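Sugar ABC transporter, periplasmic sugar-binding protein (Caulobacter crescentus, PDB 4IRX) binds myo-inositol in the periplasm as the solute-binding component of an ABC transporter, probably handing it on for uptake. Local coordinates at residues 69-75 against 93-99; 106-112 against 272-277. One frame throughout, in Å; residues are numbered along the deposited sequence. Where two conformers were deposited one is given.

Contact 1 (69-75 against 93-99). With INS (1,2,3,4,5,6-hexahydroxy-cyclohexane), chain C.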
loop_
_atom_site.group_PDB
_atom_site.type_symbol
_atom_site.label_atom_id
_atom_site.label_comp_id
_atom_site.label_asym_id
_atom_site.label_seq_id
_atom_site.Cartn_x
_atom_site.Cartn_y
_atom_site.Cartn_z
ATOM N N ILE A 69 15.373 -1.402 6.498
ATOM C CA ILE A 69 14.206 -0.806 5.854
ATOM C C ILE A 69 13.041 -1.696 6.185
ATOM O O ILE A 69 13.115 -2.895 5.998
ATOM C CB ILE A 69 14.391 -0.733 4.336
ATOM C CG1 ILE A 69 15.607 0.147 3.994
ATOM C CG2 ILE A 69 13.146 -0.230 3.666
ATOM C CD1 ILE A 69 16.030 0.060 2.511
ATOM N N VAL A 70 11.983 -1.120 6.731
ATOM C CA VAL A 70 10.865 -1.934 7.203
ATOM C C VAL A 70 9.515 -1.444 6.674
ATOM O O VAL A 70 9.208 -0.248 6.679
ATOM C CB VAL A 70 10.868 -2.019 8.756
ATOM C CG1 VAL A 70 10.889 -0.639 9.389
ATOM C CG2 VAL A 70 9.692 -2.841 9.280
ATOM N N ALA A 71 8.730 -2.389 6.170
ATOM C CA ALA A 71 7.308 -2.142 5.905
ATOM C C ALA A 71 6.579 -2.871 7.028
ATOM O O ALA A 71 6.388 -4.094 6.949
ATOM C CB ALA A 71 6.891 -2.683 4.538
ATOM N N PRO A 72 6.216 -2.142 8.103
ATOM C CA PRO A 72 5.702 -2.834 9.300
ATOM C C PRO A 72 4.343 -3.478 9.057
ATOM O O PRO A 72 3.508 -2.859 8.397
ATOM C CB PRO A 72 5.547 -1.710 10.328
ATOM C CG PRO A 72 5.399 -0.440 9.487
ATOM C CD PRO A 72 6.285 -0.677 8.282
ATOM N N THR A 73 4.105 -4.663 9.620
ATOM C CA THR A 73 2.789 -5.304 9.556
ATOM C C THR A 73 1.709 -4.432 10.184
ATOM O O THR A 73 0.568 -4.413 9.719
ATOM C CB THR A 73 2.784 -6.672 10.278
ATOM O OG1 THR A 73 3.103 -6.460 11.660
ATOM C CG2 THR A 73 3.782 -7.619 9.648
ATOM N N ASP A 74 2.075 -3.728 11.245
ATOM C CA ASP A 74 1.201 -2.817 11.963
ATOM C C ASP A 74 2.046 -1.611 12.398
ATOM O O ASP A 74 3.083 -1.763 13.055
ATOM C CB ASP A 74 0.597 -3.544 13.176
ATOM C CG ASP A 74 -0.418 -2.710 13.907
ATOM O OD1 ASP A 74 -0.025 -1.744 14.589
ATOM O OD2 ASP A 74 -1.627 -3.033 13.824
ATOM N N SER A 75 1.610 -0.422 12.010
ATOM C CA SER A 75 2.389 0.797 12.177
ATOM C C SER A 75 2.672 1.145 13.635
ATOM O O SER A 75 3.762 1.634 13.960
ATOM C CB SER A 75 1.727 1.974 11.462
ATOM O OG SER A 75 1.816 1.830 10.038
ATOM N N ILE A 93 14.432 2.972 8.696
ATOM C CA ILE A 93 13.588 3.754 7.809
ATOM C C ILE A 93 12.394 2.881 7.388
ATOM O O ILE A 93 12.549 1.686 7.117
ATOM C CB ILE A 93 14.399 4.307 6.616
ATOM C CG1 ILE A 93 13.568 5.266 5.751
ATOM C CG2 ILE A 93 14.982 3.178 5.810
ATOM C CD1 ILE A 93 14.436 6.105 4.823
ATOM N N SER A 94 11.209 3.463 7.375
ATOM C CA SER A 94 10.030 2.719 6.959
ATOM C C SER A 94 9.739 2.993 5.484
ATOM O O SER A 94 10.106 4.035 4.942
ATOM C CB SER A 94 8.812 3.039 7.845
ATOM O OG SER A 94 8.443 4.410 7.752
ATOM N N VAL A 95 9.102 2.015 4.854
ATOM C CA VAL A 95 8.687 2.145 3.465
ATOM C C VAL A 95 7.231 1.689 3.330
ATOM O O VAL A 95 6.792 0.747 4.000
ATOM C CB VAL A 95 9.619 1.379 2.493
ATOM C CG1 VAL A 95 9.456 -0.127 2.637
ATOM C CG2 VAL A 95 9.336 1.799 1.020
ATOM N N ASP A 96 6.491 2.413 2.484
ATOM C CA ASP A 96 5.085 2.162 2.148
ATOM C C ASP A 96 4.094 2.558 3.226
ATOM O O ASP A 96 3.105 3.259 2.962
ATOM C CB ASP A 96 4.821 0.727 1.708
ATOM C CG ASP A 96 3.367 0.525 1.353
ATOM O OD1 ASP A 96 2.951 1.036 0.283
ATOM O OD2 ASP A 96 2.644 -0.088 2.149
ATOM N N ARG A 97 4.336 2.075 4.437
ATOM C CA ARG A 97 3.561 2.505 5.613
ATOM C C ARG A 97 4.535 2.843 6.741
ATOM O O ARG A 97 5.681 2.353 6.771
ATOM C CB ARG A 97 2.508 1.474 6.069
ATOM C CG ARG A 97 3.047 0.189 6.720
ATOM C CD ARG A 97 3.667 -0.760 5.721
ATOM N NE ARG A 97 2.655 -1.270 4.794
ATOM C CZ ARG A 97 1.773 -2.238 5.060
ATOM N NH1 ARG A 97 1.775 -2.883 6.218
ATOM N NH2 ARG A 97 0.864 -2.567 4.151
ATOM N N ASN A 98 4.092 3.709 7.638
ATOM C CA ASN A 98 5.005 4.259 8.628
ATOM C C ASN A 98 5.060 3.473 9.934
ATOM O O ASN A 98 4.360 2.490 10.117
ATOM C CB ASN A 98 4.738 5.759 8.853
ATOM C CG ASN A 98 3.403 6.042 9.526
ATOM O OD1 ASN A 98 2.970 5.309 10.421
ATOM N ND2 ASN A 98 2.754 7.137 9.105
ATOM N N ILE A 99 5.976 3.872 10.805
ATOM C CA ILE A 99 5.997 3.402 12.180
ATOM C C ILE A 99 5.720 4.617 13.035
ATOM O O ILE A 99 6.344 5.669 12.844
ATOM C CB ILE A 99 7.358 2.803 12.536
ATOM C CG1 ILE A 99 7.560 1.478 11.790
ATOM C CG2 ILE A 99 7.471 2.614 14.050
ATOM C CD1 ILE A 99 8.906 0.863 11.977
HETATM C C1 INS C . 0.241 -0.824 -0.192
HETATM C C2 INS C . -0.488 -1.405 -1.358
HETATM C C3 INS C . -0.797 -2.850 -1.061
HETATM C C4 INS C . -1.664 -2.956 0.152
HETATM C C5 INS C . -0.949 -2.428 1.339
HETATM C C6 INS C . -0.515 -0.999 1.110
HETATM O O1 INS C . 0.518 0.535 -0.421
HETATM O O2 INS C . -1.651 -0.672 -1.596
HETATM O O3 INS C . -1.406 -3.466 -2.169
HETATM O O4 INS C . -2.065 -4.273 0.360
HETATM O O5 INS C . -1.771 -2.538 2.456
HETATM O O6 INS C . 0.139 -0.469 2.235
HETATM O O HOH W 1 -0.060 -4.832 7.161
#

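Contact 2 (106-112 against 272-277)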
loop_
_atom_site.group_PDB
_atom_site.type_symbol
_atom_site.label_atom_id
_atom_site.label_comp_id
_atom_site.label_asym_id
_atom_site.label_seq_id
_atom_site.Cartn_x
_atom_site.Cartn_y
_atom_site.Cartn_z
ATOM N N VAL A 106 10.579 7.816 13.360
ATOM C CA VAL A 106 11.170 6.977 12.334
ATOM C C VAL A 106 10.947 7.607 10.970
ATOM O O VAL A 106 9.800 7.856 10.577
ATOM C CB VAL A 106 10.556 5.581 12.355
ATOM C CG1 VAL A 106 11.084 4.757 11.191
ATOM C CG2 VAL A 106 10.867 4.920 13.663
ATOM N N PRO A 107 12.038 7.867 10.233
ATOM C CA PRO A 107 11.877 8.447 8.898
ATOM C C PRO A 107 11.104 7.478 8.007
ATOM O O PRO A 107 11.237 6.282 8.173
ATOM C CB PRO A 107 13.309 8.625 8.388
ATOM C CG PRO A 107 14.204 8.361 9.526
ATOM C CD PRO A 107 13.453 7.603 10.567
ATOM N N HIS A 108 10.326 8.024 7.084
ATOM C CA HIS A 108 9.358 7.268 6.313
ATOM C C HIS A 108 9.372 7.684 4.854
ATOM O O HIS A 108 9.295 8.873 4.541
ATOM C CB HIS A 108 7.960 7.482 6.873
ATOM C CG HIS A 108 6.906 6.835 6.046
ATOM N ND1 HIS A 108 6.847 5.473 5.880
ATOM C CD2 HIS A 108 5.915 7.358 5.279
ATOM C CE1 HIS A 108 5.859 5.174 5.055
ATOM N NE2 HIS A 108 5.280 6.291 4.680
ATOM N N VAL A 109 9.478 6.702 3.962
ATOM C CA VAL A 109 9.337 6.903 2.512
ATOM C C VAL A 109 8.064 6.194 2.078
ATOM O O VAL A 109 7.950 4.977 2.197
ATOM C CB VAL A 109 10.528 6.318 1.720
ATOM C CG1 VAL A 109 10.352 6.606 0.228
ATOM C CG2 VAL A 109 11.836 6.915 2.226
ATOM N N GLY A 110 7.103 6.943 1.563
ATOM C CA GLY A 110 5.859 6.325 1.123
ATOM C C GLY A 110 5.046 7.268 0.276
ATOM O O GLY A 110 5.444 8.379 0.025
ATOM N N ALA A 111 3.892 6.806 -0.167
ATOM C CA ALA A 111 2.950 7.683 -0.810
ATOM C C ALA A 111 2.221 8.528 0.211
ATOM O O ALA A 111 2.066 8.136 1.376
ATOM C CB ALA A 111 1.930 6.867 -1.593
ATOM N N ASP A 112 1.745 9.680 -0.253
ATOM C CA ASP A 112 0.807 10.516 0.491
ATOM C C ASP A 112 -0.541 9.849 0.386
ATOM O O ASP A 112 -1.281 10.081 -0.571
ATOM C CB ASP A 112 0.743 11.931 -0.091
ATOM C CG ASP A 112 -0.155 12.857 0.707
ATOM O OD1 ASP A 112 -0.932 12.384 1.564
ATOM O OD2 ASP A 112 -0.098 14.079 0.442
ATOM N N LEU A 272 18.923 9.896 7.471
ATOM C CA LEU A 272 17.728 9.374 6.799
ATOM C C LEU A 272 16.620 10.389 6.954
ATOM O O LEU A 272 16.464 10.968 8.027
ATOM C CB LEU A 272 17.296 8.046 7.414
ATOM C CG LEU A 272 18.353 6.948 7.399
ATOM C CD1 LEU A 272 17.859 5.693 8.116
ATOM C CD2 LEU A 272 18.715 6.613 5.947
ATOM N N LYS A 273 15.848 10.622 5.898
ATOM C CA LYS A 273 14.858 11.704 5.916
ATOM C C LYS A 273 13.546 11.210 5.297
ATOM O O LYS A 273 13.551 10.373 4.378
ATOM C CB LYS A 273 15.415 12.928 5.165
ATOM C CG LYS A 273 14.609 14.225 5.248
ATOM C CD LYS A 273 15.432 15.382 4.648
ATOM C CE LYS A 273 14.612 16.640 4.379
ATOM N NZ LYS A 273 15.429 17.704 3.694
ATOM N N SER A 274 12.421 11.699 5.808
ATOM C CA SER A 274 11.120 11.313 5.243
ATOM C C SER A 274 10.872 11.897 3.851
ATOM O O SER A 274 11.266 13.038 3.545
ATOM C CB SER A 274 9.989 11.745 6.184
ATOM O OG SER A 274 10.043 11.014 7.394
ATOM N N VAL A 275 10.228 11.108 2.992
ATOM C CA VAL A 275 9.861 11.552 1.659
ATOM C C VAL A 275 8.445 11.039 1.397
ATOM O O VAL A 275 8.191 9.859 1.583
ATOM C CB VAL A 275 10.801 10.959 0.595
ATOM C CG1 VAL A 275 10.343 11.368 -0.812
ATOM C CG2 VAL A 275 12.265 11.360 0.853
ATOM N N SER A 276 7.530 11.936 1.021
ATOM C CA SER A 276 6.140 11.593 0.675
ATOM C C SER A 276 5.930 11.810 -0.815
ATOM O O SER A 276 6.133 12.926 -1.307
ATOM C CB SER A 276 5.184 12.480 1.457
ATOM O OG SER A 276 3.844 12.127 1.187
ATOM N N LEU A 277 5.494 10.771 -1.525
ATOM C CA LEU A 277 5.272 10.903 -2.965
ATOM C C LEU A 277 3.824 11.186 -3.287
ATOM O O LEU A 277 2.936 10.541 -2.727
ATOM C CB LEU A 277 5.670 9.636 -3.696
ATOM C CG LEU A 277 7.119 9.188 -3.539
ATOM C CD1 LEU A 277 7.336 7.947 -4.397
ATOM C CD2 LEU A 277 8.062 10.286 -3.956
HETATM O O HOH W 2 4.290 9.518 3.226
#

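Contact 1 (69-75 against 93-99)
Residues 69-75 and 93-99 touch at the carboxyl ends of two neighbouring parallel strands, 67-70 and 91-95, which a beta-alpha-beta crossover through helix 79-87 connects in this periplasmic binding protein. Backbone bonds set the register. Val70 N donates to Ile93 O (2.9 Å), and Val95 N donates to Val70 O. The bridged pairs are thus Ile69 with Ile93 and Val70 with Ser94.

Apolar contacts lie on both faces of the sheet. On one, Ile69 CG1 runs beside Ile93 CG2 at 3.6 Å, both side chains pointing the same way, while Ile69 CG2 meets Val95 CG1; helix 251-268 covers this face with Ala258 and Leu259. On the other, in one of the two modelled conformers of Val70, its CG1 meets Ile99 CD1 at 3.6 Å.

Polar contacts take over where the strands become loops. Ser75 OG donates to Asn98 O at 2.6 Å and is also hydrogen-bonded to Ser144 N, so this hydroxyl ties both loops to the start of helix 144-160. The Arg97 side chain, bent at chi2 (-74°) and chi3 (-66°), slides past the Pro72 ring in the opposite direction. Its NH1 then donates a hydrogen bond to Pro72 O (2.8 Å), which lies close to the guanidinium plane, and a water bridges this NH1 to Thr73 O.

The pocket end pairs Arg97 with Asp96. The NE-H...OD2 hydrogen bond of this salt bridge is nearly straight (177°) and uses the anti lone pair of Asp96 OD2, which probably helps hold the carboxylate for inositol. Arg97 NH2 bonds to inositol O6 and pairs with Asp140. Inositol O1 donates to Asp96 OD1 at 2.6 Å, and its O6 to Asp96 OD2 at 2.5 Å.

Contact 2 (106-112 against 272-277)
A parallel strand pair in the mixed sheet of the periplasmic binding protein fold joins strand 108-111 to strand 275-282, which returns to this sheet from 160 residues farther along the chain. The short axes of 108-111 and 275-277 run 4.6 Å apart at 7°, nearly parallel, and the bridges pair Val109 with Val275, Gly110 with Ser276 and Ala111 with Leu277.

The hydrogen bonds alternate between the strands. Val275 N donates to His108 O, Gly110 N to Val275 O and Leu277 N to Gly110 O. Asp112 N follows, donating to Leu277 O at 2.9 Å. Before the strand 275-277 begins, a side chain continues the pattern: Ser274 OG, beside its own backbone N at chi1 -67°, accepts from His108 N at 3.0 Å. Weaker CA-H...O contacts supplement the series, as between Val109 CA and Val275 O at 3.3 Å.

Side-chain contact is concentrated near the ends. Pro107 CG rests on Leu272 CB at 3.8 Å, the two groups crossing obliquely. Further along, Ser276 OG touches Asp112 CB at 3.4 Å, and a water donates to Ala111 O while making only a weak bond to that hydroxyl. Above Gly110, the His108 ring presents one face to Gly110 N, which lies 3.6 Å from the ring plane and is offset toward the rim. His108 ND1 is hydrogen-bonded to Ser94 OG on strand 91-95, which helps fix how the ring is turned.

Asp112 occupies the N-cap of helix 113-127, its OD1 accepting from Ala115 N, so strand 108-111 passes directly into that helix. On the other edge of strand 108-111 lies strand 91-95, where Val109 packs on Ile93. Helix 251-268 covers the face bearing Val109, Val275 and Leu277, through Gln261 and Gln254.

Overall arrangement
Both contacts belong to the same mixed sheet, where strands 91-95 and 108-111 are neighbours, and their centres lie about 10 Å apart. Ser94 OG with His108 ND1 (2.7 Å) and Ser94 O with Val109 N (2.9 Å), both probable hydrogen bonds, join them directly. Helix 251-268 touches both. Contact 1 is buried: 11 of its 12 touching residues are inside, and its loops carry a charged pair into the inositol pocket. Contact 2 is only partly buried, and relies mostly on backbone bonds and a serine hydroxyl. It stands back from the ligand: the side chain of Ala111 is about 7 Å from the bound INS. Contact 1 closes a local crossover; contact 2 joins distant chain regions.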